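PDB 6SKI: putative type VI secretion protein from Escherichia coli, which is a phospholipase effector of the type VI secretion system, loaded onto the VgrG spike and probably hydrolysing membrane phospholipids of target cells. Local coordinates for residues A[31-36]-A[118-123]; A[112-117]-A[176-181]; A[170-175]-A[219-224]; A[183-188]-A[227-232]. One frame throughout, in Å; residues are numbered along the deposited sequence.

Contact 1. Residues A[31-36]-A[118-123]; sequences PARGVT and DQTSAQ
Thr36 O is held twice from the neighbouring strand: Ala122 N donates to Thr36 O over 2.9 Å in a nearly straight hydrogen bond (168° at the hydrogen), and Ser121 CA adds a CA-H...O contact to the same oxygen at 3.3 Å. This is the start of the parallel pairing of strands 22-43 and 121-128 in what is, by family, an alpha/beta-hydrolase sheet. Thr36 also donates: its N gives its hydrogen to Thr120 O, two residues before Ala122, at 2.8 Å and from above the carbonyl plane, and Val35 CA makes a CA-H...O contact to the same Thr120 oxygen.

Before the strand proper, 118-120 is irregular, and here side chains replace backbone pairing. Arg33 bends at its third torsion (chi3 -63°) so that NH1 meets Gln119 O at 2.8 Å, in the carbonyl plane and on a lone pair, though with a bent N-H (135°). Val35 CG1, beside its backbone N, lies against the same Gln119 oxygen, while the Thr120 methyl CG2 rests on Gly34 O. Gln119 CG stands anti to the backbone N and the chain runs on extended along its own segment. Its NE2 is hydrogen-bonded to Asp112 OD1, in the preceding loop, and also donates to Ser121 O at 2.8 Å, with that oxygen almost in the amide plane.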
loop_
_atom_site.group_PDB
_atom_site.type_symbol
_atom_site.label_atom_id
_atom_site.label_comp_id
_atom_site.label_asym_id
_atom_site.label_seq_id
_atom_site.Cartn_x
_atom_site.Cartn_y
_atom_site.Cartn_z
ATOM N N PRO A 31 -40.243 1.347 15.221
ATOM C CA PRO A 31 -39.491 0.541 14.256
ATOM C C PRO A 31 -38.141 1.175 13.968
ATOM O O PRO A 31 -38.007 2.400 13.925
ATOM C CB PRO A 31 -40.397 0.553 13.020
ATOM C CG PRO A 31 -41.764 0.739 13.596
ATOM C CD PRO A 31 -41.539 1.766 14.667
ATOM N N ALA A 32 -37.134 0.330 13.780
ATOM C CA ALA A 32 -35.776 0.780 13.518
ATOM C C ALA A 32 -35.298 0.204 12.194
ATOM O O ALA A 32 -35.408 -1.004 11.963
ATOM C CB ALA A 32 -34.830 0.373 14.647
ATOM N N ARG A 33 -34.778 1.073 11.331
ATOM C CA ARG A 33 -34.164 0.633 10.088
ATOM C C ARG A 33 -33.009 -0.309 10.382
ATOM O O ARG A 33 -32.394 -0.254 11.446
ATOM C CB ARG A 33 -33.622 1.827 9.310
ATOM C CG ARG A 33 -34.536 2.433 8.281
ATOM C CD ARG A 33 -33.834 3.636 7.685
ATOM N NE ARG A 33 -33.593 4.654 8.702
ATOM C CZ ARG A 33 -32.752 5.672 8.562
ATOM N NH1 ARG A 33 -32.056 5.812 7.446
ATOM N NH2 ARG A 33 -32.605 6.549 9.543
ATOM N N GLY A 34 -32.712 -1.184 9.429
ATOM C CA GLY A 34 -31.465 -1.923 9.418
ATOM C C GLY A 34 -30.601 -1.424 8.270
ATOM O O GLY A 34 -30.919 -1.651 7.103
ATOM N N VAL A 35 -29.516 -0.739 8.620
ATOM C CA VAL A 35 -28.642 -0.123 7.628
ATOM C C VAL A 35 -27.384 -0.966 7.471
ATOM O O VAL A 35 -26.771 -1.380 8.461
ATOM C CB VAL A 35 -28.318 1.339 7.988
ATOM C CG1 VAL A 35 -29.588 2.063 8.384
ATOM C CG2 VAL A 35 -27.297 1.438 9.101
ATOM N N THR A 36 -27.051 -1.295 6.227
ATOM C CA THR A 36 -25.786 -1.952 5.924
ATOM C C THR A 36 -24.691 -0.901 5.851
ATOM O O THR A 36 -24.648 -0.104 4.911
ATOM C CB THR A 36 -25.886 -2.723 4.614
ATOM O OG1 THR A 36 -27.171 -3.348 4.525
ATOM C CG2 THR A 36 -24.807 -3.782 4.541
ATOM N N ASP A 118 -34.778 7.215 4.676
ATOM C CA ASP A 118 -35.042 5.910 4.087
ATOM C C ASP A 118 -33.767 5.142 3.771
ATOM O O ASP A 118 -33.843 4.035 3.225
ATOM C CB ASP A 118 -35.873 6.079 2.813
ATOM C CG ASP A 118 -37.325 5.713 3.012
ATOM O OD1 ASP A 118 -38.029 5.503 2.003
ATOM O OD2 ASP A 118 -37.765 5.637 4.178
ATOM N N GLN A 119 -32.602 5.692 4.101
ATOM C CA GLN A 119 -31.340 5.103 3.672
ATOM C C GLN A 119 -31.035 3.849 4.482
ATOM O O GLN A 119 -30.904 3.909 5.708
ATOM C CB GLN A 119 -30.215 6.122 3.809
ATOM C CG GLN A 119 -28.917 5.680 3.181
ATOM C CD GLN A 119 -27.885 6.778 3.158
ATOM O OE1 GLN A 119 -28.219 7.960 3.182
ATOM N NE2 GLN A 119 -26.618 6.395 3.114
ATOM N N THR A 120 -30.911 2.716 3.793
ATOM C CA THR A 120 -30.617 1.436 4.423
ATOM C C THR A 120 -29.230 0.915 4.073
ATOM O O THR A 120 -28.911 -0.234 4.395
ATOM C CB THR A 120 -31.675 0.400 4.039
ATOM O OG1 THR A 120 -32.101 0.626 2.691
ATOM C CG2 THR A 120 -32.871 0.495 4.968
ATOM N N SER A 121 -28.405 1.720 3.412
ATOM C CA SER A 121 -27.021 1.360 3.151
ATOM C C SER A 121 -26.183 2.624 3.196
ATOM O O SER A 121 -26.536 3.633 2.583
ATOM C CB SER A 121 -26.850 0.664 1.797
ATOM O OG SER A 121 -27.946 -0.182 1.509
ATOM N N ALA A 122 -25.068 2.557 3.915
ATOM C CA ALA A 122 -24.206 3.709 4.109
ATOM C C ALA A 122 -22.761 3.288 3.906
ATOM O O ALA A 122 -22.411 2.115 4.034
ATOM C CB ALA A 122 -24.383 4.323 5.499
ATOM N N GLN A 123 -21.924 4.268 3.582
ATOM C CA GLN A 123 -20.504 4.041 3.371
ATOM C C GLN A 123 -19.704 5.066 4.151
ATOM O O GLN A 123 -20.006 6.260 4.109
ATOM C CB GLN A 123 -20.141 4.121 1.892
ATOM C CG GLN A 123 -20.271 2.820 1.148
ATOM C CD GLN A 123 -19.873 2.953 -0.296
ATOM O OE1 GLN A 123 -19.411 4.006 -0.727
ATOM N NE2 GLN A 123 -20.041 1.882 -1.056
#

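Contact 2. Residues A[112-117]-A[176-181]; sequences DQVLKK and MGFNLS
Gln113 brings the broadest part of this loop-to-helix-end contact. Its CG sits beside the backbone N and the chain runs on extended, laying the whole side chain flat over one face of the Phe178 ring, with both groups pointing the same way. CG stands over the middle of that face, 4.0 Å from the Phe178 centroid and 4° off the normal, a CH-pi contact. Farther out, Gln113 CD lies 3.5 Å above the ring plane toward the rim, and the amide is stacked on the ring with the planes 22° apart. The outer nitrogen, Gln113 NE2, comes to 3.3 Å from Phe178 CZ. The backbone joins in, as Gln113 O touches Phe178 CB. The same Gln113 O lies 2.9 Å from ND2 of the buried Asn179, at an angle too poor for a hydrogen bond.

Val114 follows, crossing Phe178 at about a right angle. Its methyl CG2 packs on Phe178 CB at 4.2 Å, near the plane of the ring, and also meets Phe178 O.

At Leu115 the contact turns polar. Leu115 N points almost straight (167°) at Asn179 OD1, but at 3.4 Å the hydrogen bond is weak. Leu115 CG lies 3.8 Å from Asn179 ND2, the two side chains crossing, so Leu115 meets the carboxamide with its backbone N-H at OD1 and its side chain at ND2.

The contact thus ties the loop between helix 101-108 and strand 121-128 to the C-terminal end of helix 156-178. Leu115 reaches Ala122 of strand 121-128, and together with Met176 and Asn179 it packs on Phe184, at the start of strand 184-195.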
loop_
_atom_site.group_PDB
_atom_site.type_symbol
_atom_site.label_atom_id
_atom_site.label_comp_id
_atom_site.label_asym_id
_atom_site.label_seq_id
_atom_site.Cartn_x
_atom_site.Cartn_y
_atom_site.Cartn_z
ATOM N N ASP A 112 -20.740 8.566 3.449
ATOM C CA ASP A 112 -22.030 8.903 4.031
ATOM C C ASP A 112 -21.796 9.534 5.394
ATOM O O ASP A 112 -21.057 8.986 6.216
ATOM C CB ASP A 112 -22.918 7.667 4.155
ATOM C CG ASP A 112 -23.639 7.342 2.864
ATOM O OD1 ASP A 112 -24.538 8.114 2.474
ATOM O OD2 ASP A 112 -23.301 6.321 2.233
ATOM N N GLN A 113 -22.413 10.694 5.628
ATOM C CA GLN A 113 -22.252 11.396 6.897
ATOM C C GLN A 113 -23.560 11.412 7.678
ATOM O O GLN A 113 -23.604 10.896 8.794
ATOM C CB GLN A 113 -21.732 12.811 6.644
ATOM C CG GLN A 113 -20.233 12.892 6.463
ATOM C CD GLN A 113 -19.738 14.316 6.381
ATOM O OE1 GLN A 113 -20.486 15.223 6.025
ATOM N NE2 GLN A 113 -18.471 14.522 6.712
ATOM N N VAL A 114 -24.635 11.950 7.113
ATOM C CA VAL A 114 -25.951 11.937 7.736
ATOM C C VAL A 114 -26.873 11.112 6.854
ATOM O O VAL A 114 -27.009 11.392 5.657
ATOM C CB VAL A 114 -26.501 13.359 7.931
ATOM C CG1 VAL A 114 -27.982 13.311 8.252
ATOM C CG2 VAL A 114 -25.743 14.076 9.028
ATOM N N LEU A 115 -27.503 10.101 7.438
ATOM C CA LEU A 115 -28.338 9.226 6.636
ATOM C C LEU A 115 -29.693 9.872 6.378
ATOM O O LEU A 115 -30.163 10.725 7.133
ATOM C CB LEU A 115 -28.524 7.872 7.318
ATOM C CG LEU A 115 -27.248 7.185 7.796
ATOM C CD1 LEU A 115 -27.561 5.803 8.325
ATOM C CD2 LEU A 115 -26.235 7.119 6.672
ATOM N N LYS A 116 -30.316 9.452 5.285
ATOM C CA LYS A 116 -31.635 9.946 4.940
ATOM C C LYS A 116 -32.696 9.182 5.726
ATOM O O LYS A 116 -32.414 8.200 6.415
ATOM C CB LYS A 116 -31.873 9.822 3.438
ATOM C CG LYS A 116 -30.652 10.165 2.608
ATOM C CD LYS A 116 -31.018 10.921 1.348
ATOM C CE LYS A 116 -29.936 11.922 0.991
ATOM N NZ LYS A 116 -29.519 12.732 2.168
ATOM N N LYS A 117 -33.938 9.653 5.620
ATOM C CA LYS A 117 -35.040 9.009 6.322
ATOM C C LYS A 117 -35.258 7.573 5.866
ATOM O O LYS A 117 -35.861 6.785 6.601
ATOM C CB LYS A 117 -36.323 9.815 6.119
ATOM C CG LYS A 117 -36.513 10.954 7.106
ATOM C CD LYS A 117 -37.676 11.875 6.731
ATOM C CE LYS A 117 -38.903 11.152 6.163
ATOM N NZ LYS A 117 -39.280 9.881 6.855
ATOM N N MET A 176 -21.126 8.010 13.700
ATOM C CA MET A 176 -22.205 8.061 14.672
ATOM C C MET A 176 -22.235 9.373 15.437
ATOM O O MET A 176 -23.148 9.588 16.240
ATOM C CB MET A 176 -22.098 6.882 15.637
ATOM C CG MET A 176 -22.559 5.578 15.019
ATOM S SD MET A 176 -24.291 5.631 14.533
ATOM C CE MET A 176 -25.013 4.544 15.755
ATOM N N GLY A 177 -21.265 10.253 15.203
ATOM C CA GLY A 177 -21.335 11.607 15.707
ATOM C C GLY A 177 -22.050 12.510 14.728
ATOM O O GLY A 177 -22.609 13.539 15.117
ATOM N N PHE A 178 -22.044 12.137 13.452
ATOM C CA PHE A 178 -22.910 12.800 12.485
ATOM C C PHE A 178 -24.355 12.337 12.577
ATOM O O PHE A 178 -25.236 12.995 12.015
ATOM C CB PHE A 178 -22.407 12.570 11.057
ATOM C CG PHE A 178 -21.334 13.517 10.627
ATOM C CD1 PHE A 178 -21.661 14.725 10.042
ATOM C CD2 PHE A 178 -20.001 13.196 10.792
ATOM C CE1 PHE A 178 -20.679 15.599 9.641
ATOM C CE2 PHE A 178 -19.014 14.068 10.395
ATOM C CZ PHE A 178 -19.353 15.271 9.817
ATOM N N ASN A 179 -24.620 11.233 13.275
ATOM C CA ASN A 179 -25.962 10.680 13.412
ATOM C C ASN A 179 -26.247 10.507 14.903
ATOM O O ASN A 179 -26.029 9.441 15.479
ATOM C CB ASN A 179 -26.089 9.359 12.655
ATOM C CG ASN A 179 -26.383 9.557 11.187
ATOM O OD1 ASN A 179 -27.469 9.994 10.815
ATOM N ND2 ASN A 179 -25.412 9.248 10.345
ATOM N N LEU A 180 -26.748 11.569 15.523
ATOM C CA LEU A 180 -26.993 11.586 16.957
ATOM C C LEU A 180 -28.439 11.213 17.240
ATOM O O LEU A 180 -29.347 11.600 16.498
ATOM C CB LEU A 180 -26.677 12.964 17.536
ATOM C CG LEU A 180 -25.201 13.356 17.492
ATOM C CD1 LEU A 180 -25.038 14.844 17.742
ATOM C CD2 LEU A 180 -24.395 12.547 18.490
ATOM N N SER A 181 -28.644 10.458 18.322
ATOM C CA SER A 181 -29.941 9.883 18.659
ATOM C C SER A 181 -30.435 9.048 17.485
ATOM O O SER A 181 -31.467 9.374 16.886
ATOM C CB SER A 181 -30.953 10.973 19.018
ATOM O OG SER A 181 -31.634 11.432 17.864
#

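Contact 3. Residues A[170-175]-A[219-224]; sequences QALSEF and RAIAKG
Close packing of Leu172 on a glycine brings together helices 156-178 and 215-225, whose segments run in nearly the same direction (crossing angle -28°) with axes approaching to 8.0 Å. The nearest point is Leu172 against Gly224, their CA atoms 4.7 Å apart. Gly224 CA lies directly on the other helix, 3.7 Å from Leu172 CB. A CB on Gly224 would point at that helix and collide with Leu172 CB, so the glycine allows the approach. Its carbonyl oxygen faces the backbone at Leu172 and Ser173.

The apolar part is carried by Leu172. Its chain is extended at the second torsion (chi2 -177°), which carries the methyl CD1 onto Ile221, 3.6 Å from Ile221 CA and 3.7 Å from Ile221 CG2. That Ile221 branch is anti to its backbone N.

Polar groups form no hydrogen bond between the two segments. Ser173 OG, near Gly224, is bonded back within its own helix to Thr169 O, while Thr169 OG1 reaches across to Ala220 O. On the outward side of helix 156-178, Gln170 NE2 donates to Glu174 OE2 at 2.9 Å, nearly straight and in the plane of its own amide.

Both helices pack on one face of the central sheet. Leu172 also rests on Leu37 and Ile39 of strand 22-43 and on Ile124 of strand 121-128, whereas Ile221 continues onto Tyr230 in the loop that follows helix 215-225.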
loop_
_atom_site.group_PDB
_atom_site.type_symbol
_atom_site.label_atom_id
_atom_site.label_comp_id
_atom_site.label_asym_id
_atom_site.label_seq_id
_atom_site.Cartn_x
_atom_site.Cartn_y
_atom_site.Cartn_z
ATOM N N GLN A 170 -12.101 5.220 14.932
ATOM C CA GLN A 170 -12.252 6.661 14.738
ATOM C C GLN A 170 -13.324 6.980 13.698
ATOM O O GLN A 170 -14.138 7.893 13.890
ATOM C CB GLN A 170 -10.915 7.275 14.333
ATOM C CG GLN A 170 -11.011 8.724 13.909
ATOM C CD GLN A 170 -9.777 9.194 13.172
ATOM O OE1 GLN A 170 -8.673 8.704 13.410
ATOM N NE2 GLN A 170 -9.957 10.147 12.265
ATOM N N ALA A 171 -13.345 6.233 12.593
ATOM C CA ALA A 171 -14.318 6.493 11.537
ATOM C C ALA A 171 -15.732 6.174 11.998
ATOM O O ALA A 171 -16.677 6.892 11.656
ATOM C CB ALA A 171 -13.967 5.685 10.289
ATOM N N LEU A 172 -15.899 5.103 12.775
ATOM C CA LEU A 172 -17.214 4.783 13.316
ATOM C C LEU A 172 -17.674 5.849 14.301
ATOM O O LEU A 172 -18.856 6.220 14.321
ATOM C CB LEU A 172 -17.177 3.413 13.985
ATOM C CG LEU A 172 -17.457 2.231 13.067
ATOM C CD1 LEU A 172 -17.462 0.948 13.855
ATOM C CD2 LEU A 172 -18.777 2.428 12.372
ATOM N N SER A 173 -16.751 6.359 15.121
ATOM C CA SER A 173 -17.084 7.454 16.023
ATOM C C SER A 173 -17.562 8.668 15.245
ATOM O O SER A 173 -18.580 9.278 15.589
ATOM C CB SER A 173 -15.874 7.816 16.885
ATOM O OG SER A 173 -15.403 6.697 17.607
ATOM N N GLU A 174 -16.843 9.032 14.184
ATOM C CA GLU A 174 -17.244 10.188 13.388
ATOM C C GLU A 174 -18.603 9.967 12.734
ATOM O O GLU A 174 -19.457 10.864 12.736
ATOM C CB GLU A 174 -16.183 10.489 12.331
ATOM C CG GLU A 174 -14.854 10.944 12.902
ATOM C CD GLU A 174 -13.770 11.038 11.846
ATOM O OE1 GLU A 174 -14.062 10.755 10.666
ATOM O OE2 GLU A 174 -12.627 11.394 12.198
ATOM N N PHE A 175 -18.834 8.767 12.194
ATOM C CA PHE A 175 -20.106 8.487 11.537
ATOM C C PHE A 175 -21.267 8.588 12.511
ATOM O O PHE A 175 -22.296 9.193 12.195
ATOM C CB PHE A 175 -20.089 7.100 10.904
ATOM C CG PHE A 175 -21.425 6.671 10.374
ATOM C CD1 PHE A 175 -22.092 7.437 9.437
ATOM C CD2 PHE A 175 -22.030 5.520 10.839
ATOM C CE1 PHE A 175 -23.321 7.049 8.958
ATOM C CE2 PHE A 175 -23.262 5.133 10.364
ATOM C CZ PHE A 175 -23.907 5.898 9.426
ATOM N N ARG A 219 -13.861 -5.567 18.760
ATOM C CA ARG A 219 -13.573 -4.582 19.795
ATOM C C ARG A 219 -13.529 -3.176 19.220
ATOM O O ARG A 219 -14.035 -2.232 19.833
ATOM C CB ARG A 219 -12.250 -4.916 20.478
ATOM C CG ARG A 219 -12.384 -5.774 21.712
ATOM C CD ARG A 219 -11.024 -6.064 22.296
ATOM N NE ARG A 219 -10.606 -7.434 22.031
ATOM C CZ ARG A 219 -9.381 -7.773 21.650
ATOM N NH1 ARG A 219 -8.457 -6.839 21.482
ATOM N NH2 ARG A 219 -9.082 -9.045 21.431
ATOM N N ALA A 220 -12.934 -3.016 18.037
ATOM C CA ALA A 220 -12.873 -1.700 17.415
ATOM C C ALA A 220 -14.255 -1.227 16.985
ATOM O O ALA A 220 -14.592 -0.047 17.144
ATOM C CB ALA A 220 -11.920 -1.729 16.221
ATOM N N ILE A 221 -15.071 -2.132 16.443
ATOM C CA ILE A 221 -16.423 -1.757 16.035
ATOM C C ILE A 221 -17.253 -1.362 17.248
ATOM O O ILE A 221 -18.050 -0.421 17.191
ATOM C CB ILE A 221 -17.088 -2.895 15.242
ATOM C CG1 ILE A 221 -16.253 -3.255 14.018
ATOM C CG2 ILE A 221 -18.475 -2.487 14.799
ATOM C CD1 ILE A 221 -16.722 -4.503 13.317
ATOM N N ALA A 222 -17.076 -2.069 18.365
ATOM C CA ALA A 222 -17.813 -1.725 19.574
ATOM C C ALA A 222 -17.327 -0.407 20.161
ATOM O O ALA A 222 -18.135 0.413 20.610
ATOM C CB ALA A 222 -17.690 -2.850 20.599
ATOM N N LYS A 223 -16.014 -0.181 20.163
ATOM C CA LYS A 223 -15.433 1.059 20.656
ATOM C C LYS A 223 -15.700 2.238 19.732
ATOM O O LYS A 223 -15.504 3.387 20.142
ATOM C CB LYS A 223 -13.928 0.862 20.856
ATOM C CG LYS A 223 -13.204 2.013 21.524
ATOM C CD LYS A 223 -11.735 1.697 21.716
ATOM C CE LYS A 223 -10.975 2.912 22.210
ATOM N NZ LYS A 223 -11.186 4.090 21.328
ATOM N N GLY A 224 -16.174 1.993 18.515
ATOM C CA GLY A 224 -16.531 3.078 17.627
ATOM C C GLY A 224 -18.017 3.342 17.684
ATOM O O GLY A 224 -18.457 4.494 17.659
#

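Contact 4. Residues A[183-188]-A[227-232]; sequences DFCIAK and GDFYDG
The tight side of this contact lies along 185-186, where strand 184-195 is flanked by a loop running beside it, the two paths 27° apart. Cys185 SG, anti to its backbone N, fits into the angle between the Phe229 backbone and ring: it lies 3.3 Å from Phe229 O and 3.3 Å from Phe229 CD1. The sulfur-aromatic approach is oblique, with SG 4.5 Å from the Phe229 centroid and 62° off the normal. The chain of another protein lies over this Cys185 and Phe229 end, where one of its basic side chains forms a salt bridge with Asp228 OD1. Next to it, Asp231 N donates to Ile186 O at 2.8 Å in the carbonyl plane, and Tyr230 CA adds a CA-H...O contact of 3.2 Å to that same Ile186 oxygen. Ile186 CB and Tyr230 CB meet at 4.1 Å. The crowded rotamer of Tyr230 (chi1 57°) carries its ring away from the strand, and its hydroxyl bonds to Pro234 O.

The looser end is at 187-188. There Asp231 CB lies against Ala187 O at 3.3 Å, and Lys188 and Gly232 meet the other segment through backbone alone. Asp231 OD2 is bonded to Tyr4 OH.

Strand 22-43 pairs with the other edge of 184-188 and Tyr4 of strand 4-9 covers Cys185 and Phe229, while Ile186 and Tyr230 pack on Leu225 of helix 215-225.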
loop_
_atom_site.group_PDB
_atom_site.type_symbol
_atom_site.label_atom_id
_atom_site.label_comp_id
_atom_site.label_asym_id
_atom_site.label_seq_id
_atom_site.Cartn_x
_atom_site.Cartn_y
_atom_site.Cartn_z
ATOM N N ASP A 183 -32.002 6.710 14.623
ATOM C CA ASP A 183 -33.295 6.102 14.351
ATOM C C ASP A 183 -33.125 4.742 13.687
ATOM O O ASP A 183 -34.094 4.174 13.176
ATOM C CB ASP A 183 -34.124 7.042 13.469
ATOM C CG ASP A 183 -35.593 6.669 13.416
ATOM O OD1 ASP A 183 -36.008 5.709 14.096
ATOM O OD2 ASP A 183 -36.341 7.348 12.681
ATOM N N PHE A 184 -31.906 4.212 13.677
ATOM C CA PHE A 184 -31.584 3.017 12.920
ATOM C C PHE A 184 -30.651 2.139 13.734
ATOM O O PHE A 184 -29.995 2.593 14.674
ATOM C CB PHE A 184 -30.933 3.370 11.579
ATOM C CG PHE A 184 -29.712 4.236 11.713
ATOM C CD1 PHE A 184 -29.822 5.611 11.692
ATOM C CD2 PHE A 184 -28.456 3.673 11.853
ATOM C CE1 PHE A 184 -28.707 6.405 11.818
ATOM C CE2 PHE A 184 -27.339 4.465 11.977
ATOM C CZ PHE A 184 -27.464 5.833 11.959
ATOM N N CYS A 185 -30.602 0.869 13.357
ATOM C CA CYS A 185 -29.607 -0.071 13.833
ATOM C C CYS A 185 -28.731 -0.487 12.661
ATOM O O CYS A 185 -29.224 -0.675 11.542
ATOM C CB CYS A 185 -30.269 -1.298 14.457
ATOM S SG CYS A 185 -29.111 -2.520 15.080
ATOM N N ILE A 186 -27.435 -0.620 12.913
ATOM C CA ILE A 186 -26.515 -1.104 11.892
ATOM C C ILE A 186 -26.692 -2.613 11.798
ATOM O O ILE A 186 -26.268 -3.357 12.684
ATOM C CB ILE A 186 -25.067 -0.721 12.208
ATOM C CG1 ILE A 186 -24.937 0.800 12.250
ATOM C CG2 ILE A 186 -24.127 -1.301 11.173
ATOM C CD1 ILE A 186 -23.610 1.289 12.747
ATOM N N ALA A 187 -27.320 -3.067 10.721
ATOM C CA ALA A 187 -27.663 -4.469 10.562
ATOM C C ALA A 187 -26.517 -5.295 10.013
ATOM O O ALA A 187 -26.586 -6.528 10.048
ATOM C CB ALA A 187 -28.872 -4.612 9.636
ATOM N N LYS A 188 -25.477 -4.647 9.501
ATOM C CA LYS A 188 -24.335 -5.347 8.941
ATOM C C LYS A 188 -23.168 -4.379 8.870
ATOM O O LYS A 188 -23.353 -3.200 8.568
ATOM C CB LYS A 188 -24.652 -5.899 7.549
ATOM C CG LYS A 188 -23.755 -7.030 7.108
ATOM C CD LYS A 188 -24.173 -7.538 5.745
ATOM C CE LYS A 188 -23.098 -8.409 5.130
ATOM N NZ LYS A 188 -23.648 -9.272 4.051
ATOM N N GLY A 227 -20.654 0.834 22.117
ATOM C CA GLY A 227 -21.522 -0.150 22.715
ATOM C C GLY A 227 -22.827 -0.384 21.990
ATOM O O GLY A 227 -23.566 -1.302 22.369
ATOM N N ASP A 228 -23.138 0.412 20.972
ATOM C CA ASP A 228 -24.389 0.245 20.246
ATOM C C ASP A 228 -24.471 -1.141 19.621
ATOM O O ASP A 228 -23.465 -1.729 19.218
ATOM C CB ASP A 228 -24.524 1.310 19.160
ATOM C CG ASP A 228 -24.744 2.692 19.727
ATOM O OD1 ASP A 228 -24.777 2.827 20.967
ATOM O OD2 ASP A 228 -24.882 3.646 18.934
ATOM N N PHE A 229 -25.690 -1.661 19.547
ATOM C CA PHE A 229 -25.907 -2.967 18.946
ATOM C C PHE A 229 -25.731 -2.895 17.436
ATOM O O PHE A 229 -26.274 -2.008 16.773
ATOM C CB PHE A 229 -27.307 -3.474 19.282
ATOM C CG PHE A 229 -27.697 -4.706 18.529
ATOM C CD1 PHE A 229 -28.728 -4.671 17.614
ATOM C CD2 PHE A 229 -27.045 -5.902 18.748
ATOM C CE1 PHE A 229 -29.088 -5.798 16.918
ATOM C CE2 PHE A 229 -27.405 -7.035 18.055
ATOM C CZ PHE A 229 -28.427 -6.982 17.139
ATOM N N TYR A 230 -24.963 -3.834 16.891
ATOM C CA TYR A 230 -24.878 -4.012 15.450
ATOM C C TYR A 230 -25.065 -5.485 15.136
ATOM O O TYR A 230 -24.472 -6.345 15.795
ATOM C CB TYR A 230 -23.550 -3.501 14.878
ATOM C CG TYR A 230 -22.299 -4.116 15.461
ATOM C CD1 TYR A 230 -21.696 -3.577 16.584
ATOM C CD2 TYR A 230 -21.697 -5.209 14.858
ATOM C CE1 TYR A 230 -20.549 -4.125 17.105
ATOM C CE2 TYR A 230 -20.552 -5.761 15.372
ATOM C CZ TYR A 230 -19.981 -5.215 16.494
ATOM O OH TYR A 230 -18.835 -5.769 17.010
ATOM N N ASP A 231 -25.897 -5.773 14.142
ATOM C CA ASP A 231 -26.178 -7.145 13.763
ATOM C C ASP A 231 -25.077 -7.665 12.841
ATOM O O ASP A 231 -24.132 -6.954 12.491
ATOM C CB ASP A 231 -27.549 -7.233 13.102
ATOM C CG ASP A 231 -28.213 -8.572 13.316
ATOM O OD1 ASP A 231 -27.876 -9.249 14.307
ATOM O OD2 ASP A 231 -29.074 -8.947 12.497
ATOM N N GLY A 232 -25.191 -8.926 12.447
ATOM C CA GLY A 232 -24.207 -9.518 11.569
ATOM C C GLY A 232 -23.033 -10.091 12.329
ATOM O O GLY A 232 -23.003 -10.149 13.561
#

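How the contacts relate
Contact 3 is the most buried of the four, a helix pair packed through glycine and aliphatic carbon. Nearer the surface, contacts 1 and 4 rest on backbone hydrogen bonds, contact 2 on an amide over a ring and one weak bond. Contacts 1 and 4 share one sheet: strand 22-43 lies between 121-128 and 184-195, with Arg33 O and Val35 O accepting from Cys185 N and Ala187 N. Contacts 2 and 3 both use helix 156-178, which belongs to the crossover from strand 121-128 to strand 184-195; Phe175 packs on Leu115. Phe184 joins contact 2 to contact 4. In alpha/beta hydrolases the strand equivalent to 184-195 leads to the nucleophile elbow, and here its start faces the chain of another protein.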